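Local coordinates for protein ubiquitin-like-specific protease 2 (Saccharomyces cerevisiae, PDB 5LNB) that cleaves the SUMO modifier from its protein conjugates as a cysteine protease of the C48 (Ulp) family, the chain here comprising its catalytic domain, at residues I280-L283 with K284-L288. Residues are numbered along the deposited sequence; the frame is centred on the assembly and turned at random.
Sequences ISYL and KKENL
The Y282 ring meets the side chain of E286 one helical turn on, with CG of E286 3.3 Å from CE1 of Y282. The methylene approaches the ring obliquely, while the carboxylate plane stands only 18° from that of the ring and lies farther off. Y282 can reach along the helix because its ring is swung anti to the backbone N (chi1 164°). On E286 the first torsion, with CG anti to the carbonyl carbon, sets that methylene beside the aromatic carbons, and the bend at chi2 only turns the carboxylate. On another side of the helix, I280 and K284 run side by side: CG2 of I280 touches CD of K284 at 3.9 Å, and the extended lysine chain runs back alongside the isoleucine.

Regular helical bonds link K284 N to I280 O, K285 N to S281 O, and E286 N to Y282 O (3.0 Å). The pattern then changes. N287 adopts a positive phi (55°) as the C' residue of a Schellman motif: L288 N donates to L283 O at 2.8 Å, and N287 N makes a weak bond to K284 O. This reversal brings L288 back against the helix, where its CB rests 3.9 Å from CD2 of L283, the two side chains crossing at about a right angle.

The motif closes helix 264-285 at the periphery of the domain and leads directly into helix 289-294; the centre of the contact lies about 32 Å from the centre of the chain. L283, buried, packs on Y289 and V292 of that helix and on P21 of the N-terminal loop; I280 also touches Y289 and P21, and K284 makes a cation-pi contact with Y289.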
loop_
_atom_site.group_PDB
_atom_site.type_symbol
_atom_site.label_atom_id
_atom_site.label_comp_id
_atom_site.label_asym_id
_atom_site.label_seq_id
_atom_site.Cartn_x
_atom_site.Cartn_y
_atom_site.Cartn_z
ATOM N N ILE A 280 -25.905 3.967 2.894
ATOM C CA ILE A 280 -27.332 3.678 2.812
ATOM C C ILE A 280 -28.142 4.852 3.349
ATOM O O ILE A 280 -29.147 5.259 2.753
ATOM C CB ILE A 280 -27.673 2.380 3.563
ATOM C CG1 ILE A 280 -27.128 1.165 2.811
ATOM C CG2 ILE A 280 -29.180 2.258 3.753
ATOM C CD1 ILE A 280 -27.219 -0.122 3.614
ATOM N N SER A 281 -27.734 5.398 4.498
ATOM C CA SER A 281 -28.440 6.563 5.019
ATOM C C SER A 281 -28.437 7.687 3.999
ATOM O O SER A 281 -29.474 8.312 3.749
ATOM C CB SER A 281 -27.820 7.032 6.327
ATOM O OG SER A 281 -28.059 6.088 7.349
ATOM N N TYR A 282 -27.284 7.944 3.382
ATOM C CA TYR A 282 -27.235 8.946 2.329
ATOM C C TYR A 282 -28.225 8.614 1.216
ATOM O O TYR A 282 -29.000 9.473 0.789
ATOM C CB TYR A 282 -25.812 9.065 1.778
ATOM C CG TYR A 282 -25.768 9.788 0.458
ATOM C CD1 TYR A 282 -25.954 11.164 0.392
ATOM C CD2 TYR A 282 -25.570 9.095 -0.730
ATOM C CE1 TYR A 282 -25.930 11.833 -0.817
ATOM C CE2 TYR A 282 -25.544 9.758 -1.951
ATOM C CZ TYR A 282 -25.724 11.128 -1.988
ATOM O OH TYR A 282 -25.703 11.801 -3.198
ATOM N N LEU A 283 -28.220 7.367 0.735
ATOM C CA LEU A 283 -29.104 7.005 -0.371
ATOM C C LEU A 283 -30.564 7.198 0.006
ATOM O O LEU A 283 -31.372 7.645 -0.817
ATOM C CB LEU A 283 -28.859 5.558 -0.810
ATOM C CG LEU A 283 -27.554 5.248 -1.553
ATOM C CD1 LEU A 283 -27.416 3.753 -1.836
ATOM C CD2 LEU A 283 -27.438 6.047 -2.834
ATOM N N LYS A 284 -30.926 6.860 1.243
ATOM C CA LYS A 284 -32.313 7.014 1.668
ATOM C C LYS A 284 -32.680 8.477 1.873
ATOM O O LYS A 284 -33.826 8.867 1.639
ATOM C CB LYS A 284 -32.562 6.213 2.945
ATOM C CG LYS A 284 -32.600 4.707 2.725
ATOM C CD LYS A 284 -32.698 3.955 4.038
ATOM C CE LYS A 284 -33.271 2.567 3.832
ATOM N NZ LYS A 284 -33.227 1.765 5.088
ATOM N N LYS A 285 -31.726 9.301 2.307
ATOM C CA LYS A 285 -31.981 10.733 2.428
ATOM C C LYS A 285 -32.256 11.361 1.066
ATOM O O LYS A 285 -33.177 12.172 0.926
ATOM C CB LYS A 285 -30.793 11.416 3.108
ATOM C CG LYS A 285 -31.018 12.873 3.473
ATOM C CD LYS A 285 -29.721 13.491 3.982
ATOM C CE LYS A 285 -29.953 14.849 4.617
ATOM N NZ LYS A 285 -30.778 14.741 5.856
ATOM N N GLU A 286 -31.474 10.996 0.053
ATOM C CA GLU A 286 -31.621 11.534 -1.295
ATOM C C GLU A 286 -32.673 10.805 -2.126
ATOM O O GLU A 286 -32.810 11.099 -3.318
ATOM C CB GLU A 286 -30.275 11.491 -2.015
ATOM C CG GLU A 286 -29.204 12.300 -1.315
ATOM C CD GLU A 286 -29.604 13.756 -1.160
ATOM O OE1 GLU A 286 -29.987 14.378 -2.174
ATOM O OE2 GLU A 286 -29.551 14.272 -0.023
ATOM N N ASN A 287 -33.413 9.869 -1.532
ATOM C CA ASN A 287 -34.411 9.076 -2.251
ATOM C C ASN A 287 -33.806 8.368 -3.465
ATOM O O ASN A 287 -34.471 8.171 -4.486
ATOM C CB ASN A 287 -35.609 9.939 -2.651
ATOM C CG ASN A 287 -36.296 10.561 -1.447
ATOM O OD1 ASN A 287 -36.901 9.860 -0.634
ATOM N ND2 ASN A 287 -36.199 11.884 -1.323
ATOM N N LEU A 288 -32.540 7.968 -3.352
ATOM C CA LEU A 288 -31.860 7.172 -4.366
ATOM C C LEU A 288 -31.762 5.694 -4.002
ATOM O O LEU A 288 -31.285 4.898 -4.820
ATOM C CB LEU A 288 -30.442 7.710 -4.600
ATOM C CG LEU A 288 -30.308 9.155 -5.083
ATOM C CD1 LEU A 288 -28.855 9.578 -5.059
ATOM C CD2 LEU A 288 -30.881 9.298 -6.473
#